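Long-range contact in GDP-mannose-dependent alpha-(1-6)-phosphatidylinositol monomannoside mannosyltransferase (Corynebacterium glutamicum, PDB 3OKP), which is a glycosyltransferase of the GT-B type, built from two Rossmann-like domains that face each other across a cleft: residues I82-A95 with A105-H118. Numbering follows the deposited sequence.
Sequences IREREIDNVWFGAA and AKQAGASKVIASTH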
loop_
_atom_site.group_PDB
_atom_site.type_symbol
_atom_site.label_atom_id
_atom_site.label_comp_id
_atom_site.label_asym_id
_atom_site.label_seq_id
_atom_site.Cartn_x
_atom_site.Cartn_y
_atom_site.Cartn_z
ATOM N N ILE A 82 9.415 0.697 -28.200
ATOM C CA ILE A 82 10.649 0.038 -27.758
ATOM C C ILE A 82 11.821 0.359 -28.693
ATOM O O ILE A 82 12.906 0.725 -28.239
ATOM C CB ILE A 82 10.457 -1.501 -27.604
ATOM C CG1 ILE A 82 9.599 -1.807 -26.368
ATOM C CG2 ILE A 82 11.809 -2.225 -27.509
ATOM C CD1 ILE A 82 8.963 -3.192 -26.364
ATOM N N ARG A 83 11.583 0.244 -29.998
ATOM C CA ARG A 83 12.623 0.498 -30.989
ATOM C C ARG A 83 12.907 1.989 -31.205
ATOM O O ARG A 83 14.069 2.380 -31.336
ATOM C CB ARG A 83 12.292 -0.206 -32.309
ATOM C CG ARG A 83 12.300 -1.735 -32.189
ATOM C CD ARG A 83 11.941 -2.418 -33.496
ATOM N NE ARG A 83 10.511 -2.331 -33.795
ATOM C CZ ARG A 83 9.663 -3.356 -33.749
ATOM N NH1 ARG A 83 10.085 -4.571 -33.421
ATOM N NH2 ARG A 83 8.384 -3.166 -34.043
ATOM N N GLU A 84 11.860 2.813 -31.221
ATOM C CA GLU A 84 12.011 4.256 -31.457
ATOM C C GLU A 84 12.692 4.986 -30.297
ATOM O O GLU A 84 13.529 5.865 -30.516
ATOM C CB GLU A 84 10.659 4.909 -31.759
ATOM N N ARG A 85 12.332 4.618 -29.069
ATOM C CA ARG A 85 12.918 5.240 -27.883
ATOM C C ARG A 85 14.143 4.485 -27.365
ATOM O O ARG A 85 14.675 4.822 -26.307
ATOM C CB ARG A 85 11.867 5.397 -26.775
ATOM C CG ARG A 85 10.824 6.479 -27.034
ATOM C CD ARG A 85 11.400 7.887 -26.847
ATOM N NE ARG A 85 10.395 8.923 -27.081
ATOM C CZ ARG A 85 10.272 9.624 -28.206
ATOM N NH1 ARG A 85 11.098 9.416 -29.229
ATOM N NH2 ARG A 85 9.320 10.542 -28.309
ATOM N N GLU A 86 14.586 3.476 -28.116
ATOM C CA GLU A 86 15.736 2.636 -27.744
ATOM C C GLU A 86 15.613 2.084 -26.316
ATOM O O GLU A 86 16.499 2.268 -25.472
ATOM C CB GLU A 86 17.062 3.384 -27.952
ATOM C CG GLU A 86 17.432 3.599 -29.419
ATOM C CD GLU A 86 18.860 4.091 -29.608
ATOM O OE1 GLU A 86 19.235 5.119 -29.001
ATOM O OE2 GLU A 86 19.608 3.451 -30.379
ATOM N N ILE A 87 14.496 1.405 -26.068
ATOM C CA ILE A 87 14.138 0.915 -24.741
ATOM C C ILE A 87 14.918 -0.345 -24.353
ATOM O O ILE A 87 14.988 -1.309 -25.120
ATOM C CB ILE A 87 12.603 0.662 -24.642
ATOM C CG1 ILE A 87 11.809 1.970 -24.823
ATOM C CG2 ILE A 87 12.234 -0.051 -23.344
ATOM C CD1 ILE A 87 12.101 3.070 -23.797
ATOM N N ASP A 88 15.497 -0.312 -23.154
ATOM C CA ASP A 88 16.236 -1.435 -22.585
ATOM C C ASP A 88 15.339 -2.312 -21.715
ATOM O O ASP A 88 15.363 -3.537 -21.832
ATOM C CB ASP A 88 17.418 -0.920 -21.753
ATOM C CG ASP A 88 18.381 -0.076 -22.567
ATOM O OD1 ASP A 88 19.052 -0.634 -23.461
ATOM O OD2 ASP A 88 18.467 1.143 -22.309
ATOM N N ASN A 89 14.564 -1.675 -20.837
ATOM C CA ASN A 89 13.661 -2.378 -19.922
ATOM C C ASN A 89 12.206 -2.138 -20.275
ATOM O O ASN A 89 11.812 -1.011 -20.563
ATOM C CB ASN A 89 13.866 -1.922 -18.469
ATOM C CG ASN A 89 15.316 -1.939 -18.036
ATOM O OD1 ASN A 89 16.008 -2.949 -18.155
ATOM N ND2 ASN A 89 15.776 -0.814 -17.501
ATOM N N VAL A 90 11.408 -3.200 -20.231
ATOM C CA VAL A 90 9.958 -3.075 -20.334
ATOM C C VAL A 90 9.344 -3.502 -19.004
ATOM O O VAL A 90 9.508 -4.647 -18.567
ATOM C CB VAL A 90 9.382 -3.899 -21.515
ATOM C CG1 VAL A 90 7.852 -3.863 -21.518
ATOM C CG2 VAL A 90 9.917 -3.371 -22.832
ATOM N N TRP A 91 8.659 -2.563 -18.362
ATOM C CA TRP A 91 8.076 -2.785 -17.049
ATOM C C TRP A 91 6.552 -2.746 -17.126
ATOM O O TRP A 91 5.959 -1.690 -17.350
ATOM C CB TRP A 91 8.613 -1.745 -16.053
ATOM C CG TRP A 91 8.089 -1.850 -14.640
ATOM C CD1 TRP A 91 7.538 -2.950 -14.038
ATOM C CD2 TRP A 91 8.113 -0.820 -13.643
ATOM N NE1 TRP A 91 7.197 -2.658 -12.738
ATOM C CE2 TRP A 91 7.542 -1.361 -12.467
ATOM C CE3 TRP A 91 8.553 0.512 -13.629
ATOM C CZ2 TRP A 91 7.399 -0.617 -11.289
ATOM C CZ3 TRP A 91 8.410 1.253 -12.455
ATOM C CH2 TRP A 91 7.837 0.684 -11.302
ATOM N N PHE A 92 5.932 -3.912 -16.963
ATOM C CA PHE A 92 4.482 -4.000 -16.854
ATOM C C PHE A 92 4.094 -3.683 -15.413
ATOM O O PHE A 92 4.369 -4.469 -14.498
ATOM C CB PHE A 92 3.975 -5.383 -17.281
ATOM C CG PHE A 92 4.271 -5.719 -18.720
ATOM C CD1 PHE A 92 3.443 -5.263 -19.742
ATOM C CD2 PHE A 92 5.383 -6.487 -19.053
ATOM C CE1 PHE A 92 3.719 -5.564 -21.075
ATOM C CE2 PHE A 92 5.665 -6.795 -20.381
ATOM C CZ PHE A 92 4.831 -6.331 -21.395
ATOM N N GLY A 93 3.473 -2.518 -15.228
ATOM C CA GLY A 93 3.107 -2.013 -13.903
ATOM C C GLY A 93 2.220 -2.957 -13.117
ATOM O O GLY A 93 2.264 -2.984 -11.884
ATOM N N ALA A 94 1.405 -3.717 -13.842
ATOM C CA ALA A 94 0.609 -4.791 -13.270
ATOM C C ALA A 94 0.772 -6.003 -14.176
ATOM O O ALA A 94 0.612 -5.901 -15.393
ATOM C CB ALA A 94 -0.855 -4.380 -13.155
ATOM N N ALA A 95 1.111 -7.142 -13.578
ATOM C CA ALA A 95 1.462 -8.347 -14.332
ATOM C C ALA A 95 0.299 -8.918 -15.143
ATOM O O ALA A 95 0.411 -9.088 -16.358
ATOM C CB ALA A 95 2.047 -9.407 -13.399
ATOM N N ALA A 105 7.799 -7.909 -26.336
ATOM C CA ALA A 105 8.795 -6.974 -25.814
ATOM C C ALA A 105 10.226 -7.451 -26.080
ATOM O O ALA A 105 11.075 -6.661 -26.499
ATOM C CB ALA A 105 8.569 -6.720 -24.322
ATOM N N LYS A 106 10.480 -8.739 -25.849
ATOM C CA LYS A 106 11.778 -9.345 -26.159
ATOM C C LYS A 106 12.037 -9.414 -27.668
ATOM O O LYS A 106 13.161 -9.189 -28.118
ATOM C CB LYS A 106 11.906 -10.735 -25.523
ATOM C CG LYS A 106 12.024 -10.702 -24.004
ATOM C CD LYS A 106 12.495 -12.033 -23.437
ATOM C CE LYS A 106 12.871 -11.892 -21.962
ATOM N NZ LYS A 106 13.044 -13.215 -21.285
ATOM N N GLN A 107 10.991 -9.714 -28.439
ATOM C CA GLN A 107 11.073 -9.720 -29.902
ATOM C C GLN A 107 11.445 -8.342 -30.453
ATOM O O GLN A 107 12.208 -8.237 -31.418
ATOM C CB GLN A 107 9.744 -10.162 -30.520
ATOM C CG GLN A 107 9.379 -11.616 -30.293
ATOM C CD GLN A 107 8.012 -11.963 -30.854
ATOM O OE1 GLN A 107 7.364 -11.142 -31.515
ATOM N NE2 GLN A 107 7.565 -13.187 -30.598
ATOM N N ALA A 108 10.899 -7.298 -29.831
ATOM C CA ALA A 108 11.142 -5.913 -30.242
ATOM C C ALA A 108 12.542 -5.417 -29.871
ATOM O O ALA A 108 12.971 -4.358 -30.331
ATOM C CB ALA A 108 10.077 -4.993 -29.661
ATOM N N GLY A 109 13.245 -6.180 -29.039
ATOM C CA GLY A 109 14.643 -5.898 -28.738
ATOM C C GLY A 109 14.958 -5.501 -27.307
ATOM O O GLY A 109 16.104 -5.181 -26.999
ATOM N N ALA A 110 13.951 -5.522 -26.433
ATOM C CA ALA A 110 14.168 -5.251 -25.008
ATOM C C ALA A 110 15.013 -6.354 -24.368
ATOM O O ALA A 110 14.803 -7.540 -24.634
ATOM C CB ALA A 110 12.840 -5.099 -24.278
ATOM N N SER A 111 15.968 -5.951 -23.531
ATOM C CA SER A 111 16.918 -6.882 -22.920
ATOM C C SER A 111 16.498 -7.341 -21.522
ATOM O O SER A 111 17.090 -8.271 -20.961
ATOM C CB SER A 111 18.319 -6.268 -22.884
ATOM O OG SER A 111 18.303 -5.001 -22.245
ATOM N N LYS A 112 15.478 -6.688 -20.968
ATOM C CA LYS A 112 14.925 -7.059 -19.670
ATOM C C LYS A 112 13.431 -6.757 -19.601
ATOM O O LYS A 112 12.994 -5.656 -19.950
ATOM C CB LYS A 112 15.652 -6.327 -18.537
ATOM C CG LYS A 112 15.299 -6.838 -17.143
ATOM C CD LYS A 112 15.932 -5.995 -16.040
ATOM C CE LYS A 112 17.453 -6.083 -16.066
ATOM N NZ LYS A 112 18.052 -5.452 -14.864
ATOM N N VAL A 113 12.659 -7.742 -19.151
ATOM C CA VAL A 113 11.231 -7.562 -18.914
ATOM C C VAL A 113 10.930 -7.705 -17.425
ATOM O O VAL A 113 11.301 -8.697 -16.794
ATOM C CB VAL A 113 10.365 -8.556 -19.736
ATOM C CG1 VAL A 113 8.884 -8.396 -19.389
ATOM C CG2 VAL A 113 10.581 -8.352 -21.230
ATOM N N ILE A 114 10.271 -6.689 -16.875
ATOM C CA ILE A 114 9.864 -6.674 -15.476
ATOM C C ILE A 114 8.341 -6.611 -15.415
ATOM O O ILE A 114 7.715 -5.917 -16.215
ATOM C CB ILE A 114 10.464 -5.457 -14.704
ATOM C CG1 ILE A 114 11.980 -5.343 -14.917
ATOM C CG2 ILE A 114 10.158 -5.537 -13.213
ATOM C CD1 ILE A 114 12.383 -4.356 -15.991
ATOM N N ALA A 115 7.752 -7.350 -14.476
ATOM C CA ALA A 115 6.323 -7.242 -14.189
ATOM C C ALA A 115 6.085 -7.174 -12.680
ATOM O O ALA A 115 6.672 -7.948 -11.915
ATOM C CB ALA A 115 5.553 -8.406 -14.811
ATOM N N SER A 116 5.233 -6.242 -12.261
ATOM C CA SER A 116 4.914 -6.060 -10.844
ATOM C C SER A 116 3.579 -6.696 -10.475
ATOM O O SER A 116 2.563 -6.451 -11.124
ATOM C CB SER A 116 4.910 -4.573 -10.464
ATOM O OG SER A 116 6.219 -4.023 -10.495
ATOM N N THR A 117 3.593 -7.523 -9.434
ATOM C CA THR A 117 2.364 -8.077 -8.880
ATOM C C THR A 117 1.906 -7.210 -7.720
ATOM O O THR A 117 2.698 -6.455 -7.143
ATOM C CB THR A 117 2.540 -9.530 -8.391
ATOM O OG1 THR A 117 3.509 -9.574 -7.335
ATOM C CG2 THR A 117 2.972 -10.441 -9.537
ATOM N N HIS A 118 0.623 -7.316 -7.387
ATOM C CA HIS A 118 0.053 -6.560 -6.279
ATOM C C HIS A 118 -0.799 -7.485 -5.405
ATOM O O HIS A 118 -0.257 -8.348 -4.719
ATOM C CB HIS A 118 -0.725 -5.346 -6.808
ATOM C CG HIS A 118 0.075 -4.484 -7.737
ATOM N ND1 HIS A 118 0.850 -3.433 -7.296
ATOM C CD2 HIS A 118 0.247 -4.541 -9.079
ATOM C CE1 HIS A 118 1.453 -2.870 -8.328
ATOM N NE2 HIS A 118 1.105 -3.524 -9.421
#
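Trp91 reaches along the sheet to Ser116: its indole NE1 gives a hydrogen bond to Ser116 OG, 2.8 Å away and almost in the ring plane. The indole is carried there by CG lying anti to the backbone N (chi1 180°), which also sets CD1 3.8 Å from Ile114 CG2. A second ring nitrogen closes the same end of the contact. His118 NE2 donates to Gly93 O at 2.8 Å, nearly straight (170° at the hydrogen), with Gly93 O close to the imidazole plane and NE2 in the carbonyl plane of Gly93.

Between these residues and the helix ends the backbones pair as parallel strands, 16° apart in direction. Val90 N donates to Lys112 O and Val90 O accepts from Ile114 N; Phe92 N donates to Ile114 O and Phe92 O accepts from Ser116 N; Asp88 O accepts both Ser111 N and Lys112 N where the pairing begins.

On the face opposite Trp91 and Ile114, Phe92 turns the edge of its ring to Val113, CE2 to CG1 3.7 Å, while Val90 CG2 packs 3.7 Å from Ala110 CB and also against Ala105. Ile82 straddles Ala108, with CG2 3.9 Å from its CB and CD1 reaching on to Ala105. Gly109, at positive phi, ends helix 102-107 in a Schellman motif and turns the chain into strand 112-116.

Strands 89-92 and 112-116, joined through helix 102-107, form a beta-alpha-beta unit of the N-terminal Rossmann-like sheet. Strand 7-11 flanks this pair beside 89-92 and strand 143-146 beside 112-116, while helix 20-29 packs on Trp91 and Ser116.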